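Local structure of OBody AM3L15 (Pyrobaculum aerophilum, 4GN5) at residues A[5-9]-A[40-44]; A[50-55]-A[92-98]; A[74-80]-A[99-105]. The protein is an engineered OB-fold protein that binds hen egg-white lysozyme and probably inhibits it. The contacts are given in a common frame with arbitrary orientation. Where two conformers were deposited one is given. Numbering follows the deposited sequence.

Contact 1. Residues A[5-9]-A[40-44]; sequences KTHWT and KVSDR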
loop_
_atom_site.group_PDB
_atom_site.type_symbol
_atom_site.label_atom_id
_atom_site.label_comp_id
_atom_site.label_asym_id
_atom_site.label_seq_id
_atom_site.Cartn_x
_atom_site.Cartn_y
_atom_site.Cartn_z
ATOM N N LYS A 5 17.615 -11.862 16.604
ATOM C CA LYS A 5 16.556 -12.402 15.814
ATOM C C LYS A 5 15.887 -13.463 16.633
ATOM O O LYS A 5 16.547 -14.238 17.269
ATOM C CB LYS A 5 17.147 -12.961 14.525
ATOM C CG LYS A 5 16.499 -14.172 13.976
ATOM C CD LYS A 5 17.295 -14.655 12.794
ATOM C CE LYS A 5 16.669 -15.818 12.115
ATOM N NZ LYS A 5 17.533 -16.285 11.038
ATOM N N THR A 6 14.559 -13.452 16.668
ATOM C CA THR A 6 13.758 -14.468 17.339
ATOM C C THR A 6 13.159 -15.534 16.452
ATOM O O THR A 6 12.849 -16.608 16.923
ATOM C CB THR A 6 12.608 -13.854 18.170
ATOM O OG1 THR A 6 11.736 -13.150 17.310
ATOM C CG2 THR A 6 13.121 -12.927 19.242
ATOM N N HIS A 7 12.952 -15.190 15.188
ATOM C CA HIS A 7 12.285 -16.082 14.251
ATOM C C HIS A 7 12.808 -15.938 12.845
ATOM O O HIS A 7 13.176 -14.877 12.443
ATOM C CB HIS A 7 10.804 -15.767 14.171
ATOM C CG HIS A 7 10.056 -16.042 15.424
ATOM N ND1 HIS A 7 10.099 -15.205 16.508
ATOM C CD2 HIS A 7 9.244 -17.062 15.763
ATOM C CE1 HIS A 7 9.342 -15.700 17.461
ATOM N NE2 HIS A 7 8.811 -16.824 17.033
ATOM N N TRP A 8 12.783 -17.032 12.113
ATOM C CA TRP A 8 13.010 -17.038 10.688
ATOM C C TRP A 8 11.730 -16.536 10.029
ATOM O O TRP A 8 10.653 -16.779 10.534
ATOM C CB TRP A 8 13.314 -18.448 10.200
ATOM C CG TRP A 8 14.654 -18.978 10.617
ATOM C CD1 TRP A 8 14.928 -19.699 11.722
ATOM C CD2 TRP A 8 15.886 -18.826 9.923
ATOM N NE1 TRP A 8 16.254 -20.013 11.768
ATOM C CE2 TRP A 8 16.868 -19.482 10.674
ATOM C CE3 TRP A 8 16.257 -18.200 8.738
ATOM C CZ2 TRP A 8 18.184 -19.527 10.283
ATOM C CZ3 TRP A 8 17.561 -18.253 8.348
ATOM C CH2 TRP A 8 18.512 -18.909 9.119
ATOM N N THR A 9 11.853 -15.845 8.909
ATOM C CA THR A 9 10.685 -15.288 8.250
ATOM C C THR A 9 9.644 -16.363 7.943
ATOM O O THR A 9 8.484 -16.124 8.090
ATOM C CB THR A 9 11.055 -14.484 6.998
ATOM O OG1 THR A 9 11.591 -15.352 6.019
ATOM C CG2 THR A 9 12.050 -13.437 7.321
ATOM N N LYS A 40 9.098 -5.908 2.766
ATOM C CA LYS A 40 9.069 -7.359 2.873
ATOM C C LYS A 40 10.494 -7.864 3.156
ATOM O O LYS A 40 11.427 -7.409 2.508
ATOM C CB LYS A 40 8.538 -7.944 1.582
ATOM C CG LYS A 40 7.217 -7.367 1.163
ATOM C CD LYS A 40 6.592 -8.277 0.080
ATOM C CE LYS A 40 5.331 -7.550 -0.358
ATOM N NZ LYS A 40 4.546 -8.430 -1.237
ATOM N N VAL A 41 10.635 -8.782 4.112
ATOM C CA VAL A 41 11.956 -9.274 4.600
ATOM C C VAL A 41 12.110 -10.724 4.245
ATOM O O VAL A 41 11.211 -11.536 4.494
ATOM C CB VAL A 41 12.110 -9.158 6.173
ATOM C CG1 VAL A 41 13.515 -9.636 6.667
ATOM C CG2 VAL A 41 11.918 -7.739 6.566
ATOM N N SER A 42 13.277 -11.054 3.691
ATOM C CA SER A 42 13.603 -12.431 3.435
ATOM C C SER A 42 14.898 -12.747 4.151
ATOM O O SER A 42 15.749 -11.875 4.309
ATOM C CB SER A 42 13.745 -12.691 1.928
ATOM O OG SER A 42 12.471 -12.498 1.298
ATOM N N ASP A 43 15.006 -13.999 4.604
ATOM C CA ASP A 43 16.264 -14.485 5.118
ATOM C C ASP A 43 16.742 -15.821 4.537
ATOM O O ASP A 43 17.774 -16.367 4.968
ATOM C CB ASP A 43 16.178 -14.581 6.632
ATOM C CG ASP A 43 15.002 -15.410 7.096
ATOM O OD1 ASP A 43 14.320 -16.114 6.301
ATOM O OD2 ASP A 43 14.799 -15.349 8.302
ATOM N N ARG A 44 16.004 -16.330 3.567
ATOM C CA ARG A 44 16.370 -17.575 2.934
ATOM C C ARG A 44 16.212 -17.373 1.423
ATOM O O ARG A 44 15.225 -16.740 0.969
ATOM C CB ARG A 44 15.453 -18.677 3.460
ATOM C CG ARG A 44 15.826 -20.014 2.950
ATOM C CD ARG A 44 15.019 -21.128 3.550
ATOM N NE ARG A 44 15.400 -22.345 2.828
ATOM C CZ ARG A 44 14.566 -23.113 2.132
ATOM N NH1 ARG A 44 15.051 -24.194 1.520
ATOM N NH2 ARG A 44 13.237 -22.836 2.092
HETATM O O HOH W 1 14.288 -13.293 10.463
#

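Contact 2. Residues A[50-55]-A[92-98]; sequences VPVYLE and TGVEIFP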
loop_
_atom_site.group_PDB
_atom_site.type_symbol
_atom_site.label_atom_id
_atom_site.label_comp_id
_atom_site.label_asym_id
_atom_site.label_seq_id
_atom_site.Cartn_x
_atom_site.Cartn_y
_atom_site.Cartn_z
ATOM N N VAL A 50 8.240 -11.758 4.283
ATOM C CA VAL A 50 7.182 -11.436 5.249
ATOM C C VAL A 50 6.924 -9.927 5.230
ATOM O O VAL A 50 7.873 -9.123 5.288
ATOM C CB VAL A 50 7.549 -11.950 6.628
ATOM C CG1 VAL A 50 8.786 -11.245 7.170
ATOM C CG2 VAL A 50 6.378 -11.803 7.566
ATOM N N PRO A 51 5.644 -9.519 5.170
ATOM C CA PRO A 51 5.429 -8.085 4.974
ATOM C C PRO A 51 5.308 -7.323 6.276
ATOM O O PRO A 51 4.568 -7.739 7.190
ATOM C CB PRO A 51 4.132 -8.034 4.187
ATOM C CG PRO A 51 3.299 -9.289 4.737
ATOM C CD PRO A 51 4.437 -10.332 4.896
ATOM N N VAL A 52 6.035 -6.222 6.361
ATOM C CA VAL A 52 6.085 -5.405 7.558
ATOM C C VAL A 52 5.311 -4.155 7.139
ATOM O O VAL A 52 5.776 -3.410 6.255
ATOM C CB VAL A 52 7.545 -5.028 7.873
ATOM C CG1 VAL A 52 7.679 -3.968 8.993
ATOM C CG2 VAL A 52 8.404 -6.257 8.191
ATOM N N TYR A 53 4.136 -3.945 7.738
ATOM C CA TYR A 53 3.281 -2.793 7.410
ATOM C C TYR A 53 3.510 -1.572 8.296
ATOM O O TYR A 53 3.403 -1.672 9.500
ATOM C CB TYR A 53 1.791 -3.167 7.541
ATOM C CG TYR A 53 1.236 -3.966 6.359
ATOM C CD1 TYR A 53 1.595 -5.308 6.151
ATOM C CD2 TYR A 53 0.277 -3.381 5.491
ATOM C CE1 TYR A 53 1.036 -6.047 5.042
ATOM C CE2 TYR A 53 -0.282 -4.130 4.410
ATOM C CZ TYR A 53 0.105 -5.445 4.222
ATOM O OH TYR A 53 -0.437 -6.128 3.158
ATOM N N LEU A 54 3.804 -0.440 7.698
ATOM C CA LEU A 54 3.781 0.850 8.381
ATOM C C LEU A 54 2.501 1.596 7.921
ATOM O O LEU A 54 2.400 1.916 6.751
ATOM C CB LEU A 54 5.025 1.646 7.951
ATOM C CG LEU A 54 6.312 1.051 8.494
ATOM C CD1 LEU A 54 6.879 -0.158 7.716
ATOM C CD2 LEU A 54 7.290 2.139 8.596
ATOM N N GLU A 55 1.630 1.953 8.840
ATOM C CA GLU A 55 0.353 2.552 8.457
ATOM C C GLU A 55 0.167 3.787 9.266
ATOM O O GLU A 55 0.235 3.726 10.499
ATOM C CB GLU A 55 -0.791 1.590 8.768
ATOM C CG GLU A 55 -0.887 0.510 7.787
ATOM C CD GLU A 55 -2.191 -0.226 7.908
ATOM O OE1 GLU A 55 -2.249 -1.235 8.589
ATOM O OE2 GLU A 55 -3.185 0.200 7.321
ATOM N N THR A 92 -2.097 -12.108 2.634
ATOM C CA THR A 92 -0.751 -12.329 3.127
ATOM C C THR A 92 -0.625 -13.404 4.250
ATOM O O THR A 92 0.489 -13.956 4.483
ATOM C CB THR A 92 -0.062 -11.051 3.550
ATOM O OG1 THR A 92 -0.733 -10.499 4.684
ATOM C CG2 THR A 92 0.050 -9.989 2.339
ATOM N N GLY A 93 -1.725 -13.679 4.966
ATOM C CA GLY A 93 -1.691 -14.658 6.084
ATOM C C GLY A 93 -1.168 -14.046 7.408
ATOM O O GLY A 93 -1.727 -14.270 8.517
ATOM N N VAL A 94 -0.123 -13.244 7.288
ATOM C CA VAL A 94 0.437 -12.521 8.389
ATOM C C VAL A 94 0.776 -11.092 7.951
ATOM O O VAL A 94 0.990 -10.819 6.720
ATOM C CB VAL A 94 1.707 -13.254 8.989
ATOM C CG1 VAL A 94 1.334 -14.606 9.712
ATOM C CG2 VAL A 94 2.812 -13.530 7.895
ATOM N N GLU A 95 0.915 -10.218 8.944
ATOM C CA GLU A 95 1.439 -8.857 8.787
ATOM C C GLU A 95 2.261 -8.626 10.049
ATOM O O GLU A 95 1.939 -9.179 11.106
ATOM C CB GLU A 95 0.276 -7.813 8.788
ATOM C CG GLU A 95 -0.810 -8.140 7.713
ATOM C CD GLU A 95 -1.946 -7.106 7.646
ATOM O OE1 GLU A 95 -2.620 -7.032 6.616
ATOM O OE2 GLU A 95 -2.198 -6.417 8.642
ATOM N N ILE A 96 3.319 -7.822 9.947
ATOM C CA ILE A 96 4.115 -7.423 11.109
ATOM C C ILE A 96 3.975 -5.908 11.198
ATOM O O ILE A 96 4.252 -5.191 10.216
ATOM C CB ILE A 96 5.627 -7.858 11.022
ATOM C CG1 ILE A 96 5.766 -9.393 11.137
ATOM C CG2 ILE A 96 6.422 -7.138 12.127
ATOM C CD1 ILE A 96 7.122 -10.005 10.756
ATOM N N PHE A 97 3.503 -5.443 12.352
ATOM C CA PHE A 97 3.528 -4.030 12.678
ATOM C C PHE A 97 4.749 -3.672 13.535
ATOM O O PHE A 97 4.842 -4.069 14.712
ATOM C CB PHE A 97 2.155 -3.569 13.284
ATOM C CG PHE A 97 1.055 -3.532 12.273
ATOM C CD1 PHE A 97 0.798 -2.363 11.535
ATOM C CD2 PHE A 97 0.307 -4.662 11.982
ATOM C CE1 PHE A 97 -0.165 -2.314 10.596
ATOM C CE2 PHE A 97 -0.693 -4.626 11.020
ATOM C CZ PHE A 97 -0.952 -3.451 10.319
ATOM N N PRO A 98 5.716 -2.929 12.936
ATOM C CA PRO A 98 6.988 -2.721 13.582
ATOM C C PRO A 98 6.962 -1.688 14.714
ATOM O O PRO A 98 6.223 -0.694 14.665
ATOM C CB PRO A 98 7.874 -2.203 12.447
ATOM C CG PRO A 98 6.938 -1.412 11.595
ATOM C CD PRO A 98 5.628 -2.207 11.649
HETATM O O HOH W 2 -1.964 -8.095 4.161
#

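Contact 3. Residues A[74-80]-A[99-105]; sequences DVVVIKG and SEIWILN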
loop_
_atom_site.group_PDB
_atom_site.type_symbol
_atom_site.label_atom_id
_atom_site.label_comp_id
_atom_site.label_asym_id
_atom_site.label_seq_id
_atom_site.Cartn_x
_atom_site.Cartn_y
_atom_site.Cartn_z
ATOM N N ASP A 74 19.138 -4.198 1.429
ATOM C CA ASP A 74 19.703 -3.710 2.705
ATOM C C ASP A 74 19.461 -4.831 3.730
ATOM O O ASP A 74 18.453 -5.559 3.660
ATOM C CB ASP A 74 19.027 -2.401 3.229
ATOM C CG ASP A 74 19.442 -1.108 2.441
ATOM O OD1 ASP A 74 20.430 -1.108 1.675
ATOM O OD2 ASP A 74 18.745 -0.071 2.609
ATOM N N VAL A 75 20.385 -4.990 4.663
ATOM C CA VAL A 75 20.255 -5.990 5.695
ATOM C C VAL A 75 19.664 -5.222 6.868
ATOM O O VAL A 75 20.180 -4.134 7.242
ATOM C CB VAL A 75 21.624 -6.629 6.065
ATOM C CG1 VAL A 75 21.492 -7.623 7.245
ATOM C CG2 VAL A 75 22.226 -7.321 4.880
ATOM N N VAL A 76 18.601 -5.787 7.432
ATOM C CA VAL A 76 17.807 -5.164 8.479
ATOM C C VAL A 76 17.481 -6.122 9.620
ATOM O O VAL A 76 17.576 -7.342 9.466
ATOM C CB VAL A 76 16.471 -4.569 7.951
ATOM C CG1 VAL A 76 16.745 -3.578 6.864
ATOM C CG2 VAL A 76 15.479 -5.710 7.452
ATOM N N VAL A 77 17.128 -5.536 10.780
ATOM C CA VAL A 77 16.582 -6.238 11.930
ATOM C C VAL A 77 15.353 -5.413 12.283
ATOM O O VAL A 77 15.437 -4.166 12.436
ATOM C CB VAL A 77 17.576 -6.275 13.081
ATOM C CG1 VAL A 77 16.925 -6.800 14.356
ATOM C CG2 VAL A 77 18.777 -7.162 12.713
ATOM N N ILE A 78 14.212 -6.093 12.379
ATOM C CA ILE A 78 12.918 -5.394 12.597
ATOM C C ILE A 78 12.183 -6.085 13.700
ATOM O O ILE A 78 11.963 -7.307 13.667
ATOM C CB ILE A 78 12.013 -5.377 11.361
ATOM C CG1 ILE A 78 12.666 -4.518 10.257
ATOM C CG2 ILE A 78 10.584 -4.793 11.739
ATOM C CD1 ILE A 78 11.784 -4.379 8.941
ATOM N N LYS A 79 11.828 -5.304 14.699
ATOM C CA LYS A 79 11.050 -5.811 15.819
ATOM C C LYS A 79 9.610 -5.370 15.652
ATOM O O LYS A 79 9.368 -4.229 15.348
ATOM C CB LYS A 79 11.612 -5.303 17.157
ATOM C CG LYS A 79 10.952 -5.895 18.365
ATOM C CD LYS A 79 11.310 -5.126 19.592
ATOM C CE LYS A 79 12.666 -5.457 20.118
ATOM N NZ LYS A 79 13.043 -4.644 21.301
ATOM N N GLY A 80 8.683 -6.287 15.862
ATOM C CA GLY A 80 7.284 -5.933 15.591
ATOM C C GLY A 80 6.299 -6.919 16.161
ATOM O O GLY A 80 6.706 -7.942 16.710
ATOM N N SER A 99 7.824 -1.927 15.691
ATOM C CA SER A 99 8.179 -0.901 16.644
ATOM C C SER A 99 9.639 -0.456 16.479
ATOM O O SER A 99 9.996 0.673 16.860
ATOM C CB SER A 99 7.936 -1.403 18.046
ATOM O OG SER A 99 8.843 -2.424 18.338
ATOM N N GLU A 100 10.491 -1.319 15.936
ATOM C CA GLU A 100 11.874 -0.904 15.649
ATOM C C GLU A 100 12.303 -1.376 14.267
ATOM O O GLU A 100 12.025 -2.513 13.887
ATOM C CB GLU A 100 12.858 -1.425 16.672
ATOM C CG GLU A 100 12.478 -1.179 18.104
ATOM C CD GLU A 100 13.320 -1.990 19.087
ATOM O OE1 GLU A 100 14.370 -2.556 18.700
ATOM O OE2 GLU A 100 12.927 -2.046 20.274
ATOM N N ILE A 101 12.917 -0.488 13.493
ATOM C CA ILE A 101 13.575 -0.936 12.270
ATOM C C ILE A 101 15.028 -0.514 12.317
ATOM O O ILE A 101 15.310 0.681 12.342
ATOM C CB ILE A 101 12.905 -0.355 11.011
ATOM C CG1 ILE A 101 11.425 -0.772 10.942
ATOM C CG2 ILE A 101 13.734 -0.738 9.742
ATOM C CD1 ILE A 101 10.588 -0.097 9.773
ATOM N N TRP A 102 15.934 -1.473 12.286
ATOM C CA TRP A 102 17.356 -1.197 12.307
ATOM C C TRP A 102 18.037 -1.514 10.976
ATOM O O TRP A 102 17.819 -2.561 10.434
ATOM C CB TRP A 102 18.003 -2.023 13.405
ATOM C CG TRP A 102 17.472 -1.886 14.797
ATOM C CD1 TRP A 102 16.442 -2.556 15.358
ATOM C CD2 TRP A 102 18.021 -1.069 15.830
ATOM N NE1 TRP A 102 16.290 -2.189 16.660
ATOM C CE2 TRP A 102 17.255 -1.277 16.974
ATOM C CE3 TRP A 102 19.091 -0.176 15.888
ATOM C CZ2 TRP A 102 17.523 -0.637 18.157
ATOM C CZ3 TRP A 102 19.354 0.452 17.048
ATOM C CH2 TRP A 102 18.573 0.227 18.176
ATOM N N ILE A 103 18.848 -0.626 10.451
ATOM C CA ILE A 103 19.584 -0.943 9.259
ATOM C C ILE A 103 21.035 -1.316 9.562
ATOM O O ILE A 103 21.838 -0.468 9.926
ATOM C CB ILE A 103 19.515 0.188 8.276
ATOM C CG1 ILE A 103 18.053 0.491 7.979
ATOM C CG2 ILE A 103 20.234 -0.167 7.036
ATOM C CD1 ILE A 103 17.766 1.847 7.624
ATOM N N LEU A 104 21.353 -2.585 9.391
ATOM C CA LEU A 104 22.688 -3.095 9.672
ATOM C C LEU A 104 23.707 -2.715 8.603
ATOM O O LEU A 104 24.759 -2.218 8.941
ATOM C CB LEU A 104 22.700 -4.588 9.883
ATOM C CG LEU A 104 21.819 -5.219 10.937
ATOM C CD1 LEU A 104 22.520 -6.314 11.539
ATOM C CD2 LEU A 104 21.412 -4.244 11.972
ATOM N N ASN A 105 23.366 -2.954 7.363
ATOM C CA ASN A 105 24.075 -2.362 6.300
ATOM C C ASN A 105 23.274 -2.045 5.084
ATOM O O ASN A 105 22.382 -2.769 4.693
ATOM C CB ASN A 105 25.438 -2.990 6.015
ATOM C CG ASN A 105 25.360 -4.345 5.446
ATOM O OD1 ASN A 105 25.769 -4.575 4.325
ATOM N ND2 ASN A 105 24.880 -5.256 6.213
#

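Contact 1. Residues A[5-9]-A[40-44]
D43 sets its carboxylate obliquely against the indole of W8, OD2 lying 3.2 Å from W8 CE3, and holds T9 with both oxygens. T9 N donates to D43 OD2 (3.0 Å) and T9 OG1 to D43 OD1 (2.8 Å), so one side chain fixes the backbone and the hydroxyl of the same residue. K5 adds a long salt bridge, NZ to D43 OD2 at 4.0 Å, and a water sits 2.8 Å from H7 O and 3.0 Å from D43 OD2. Beside this polar cluster the T9 methyl packs on V41, CG2 being 3.5 Å from V41 O and 4.1 Å from V41 CG1; V50 of the next strand also meets T9. S42 points its side chain away and bonds to A48 O. At the other end of 5-9, T6 is hydrogen-bonded to V22 of strand 20-24, through its backbone and by OG1 to V22 N. The segment before strand 20-24 thus packs across the end of strand 36-42 in an OB-fold beta barrel.

Contact 2. Residues A[50-55]-A[92-98]
This is a short bridge between two strands that run in the same general direction, 46° apart, at the place where the barrel closes: strand 50-55, last of the meander 26-32, 36-42, 50-55, meets strand 95-98. The axes approach to 4.6 Å and the backbones bridge once, V52 opposite I96 (CA to CA 4.5 Å). I96 bonds to both neighbours of V52, I96 N to P51 O (3.0 Å) and Y53 N to I96 O (2.8 Å), as in a parallel bridge. The pairing then stops: Y53 O finds P98, which has no N-H to offer, and touches P98 CD at 3.1 Å. On the core side V50 CG2 meets I96 CD1 (3.7 Å) and V94 CG2 (4.0 Å), while V52 CG1 packs on P98 CG (3.7 Å), near I78. On the other side Y53 CB makes a CH-pi contact with the face of F97, 4.1 Å from the ring centroid, E95 OE1 lies over the Y53 ring, and one water joins Y53 OH (2.7 Å), T92 OG1 (2.8 Å) and E95 OE1 (2.8 Å). Beyond this pair of strands, basic side chains of the lysozyme chain form salt bridges with E55 OE1 and E95 OE1. The chemistry therefore splits: two backbone hydrogen bonds close the barrel, the V50, V52, I96, P98 side fills its core, and the acidic, aromatic side suits a basic partner.

Contact 3. Residues A[74-80]-A[99-105]
Backbone hydrogen bonds dominate: strands 75-80 and 100-103 run antiparallel (173°, axes 4.7 Å apart). V77 and W102 form a hydrogen-bonded pair, V77 N to W102 O 3.1 Å and W102 N to V77 O 2.7 Å, and K79 pairs with E100 likewise, K79 N to E100 O at 2.9 Å. A classic beta bulge lies at each end of the pairing, where the chain turns a corner. K79 O accepts from both S99 N (2.8 Å) and E100 N (3.2 Å); V75 O accepts from L104 N (2.9 Å) and weakly from N105 N (3.4 Å). Charges add a salt bridge, K79 NZ to E100 OE2 at 2.8 Å, and the other carboxylate oxygen, E100 OE1, takes W102 NE1 (2.8 Å); P3 packs on this face. Apolar contacts divide by face: I78 CG1 meets I101 CG2 (4.0 Å) beside V76 and I103, with V66 of helix 61-67 against I101 and I103, while V77 CG2 touches L104 CD2 (4.0 Å) on the sheet face that carries V77 and W102. Strand 20-24 flanks the other edge of 75-80. Pairing the fourth strand (75-83) with the last (95-103), beside helix 61-67, is characteristic of the five-stranded OB-fold barrel.

From the N terminus, contact 1 comes first: it closes a loop of 30 residues that contains strands 20-24, 26-32 and most of 36-42, and ends before contact 2 opens. Contacts 2 and 3 cross, their segments alternating as 50-55, 74-80, 92-98 and 99-105, so helix 61-67 lies inside the loop of contact 2 and strand 95-98 inside that of contact 3. Contact 1 joins contact 2 through neighbouring strands, V41 O to V50 N at 3.0 Å being a probable hydrogen bond. V41, V52, I78 and P98 meet in the interior. Contact 1 ties the N-terminal segment to strand 36-42, contact 2 joins the meander to the other sheet, and contact 3 lies within that sheet.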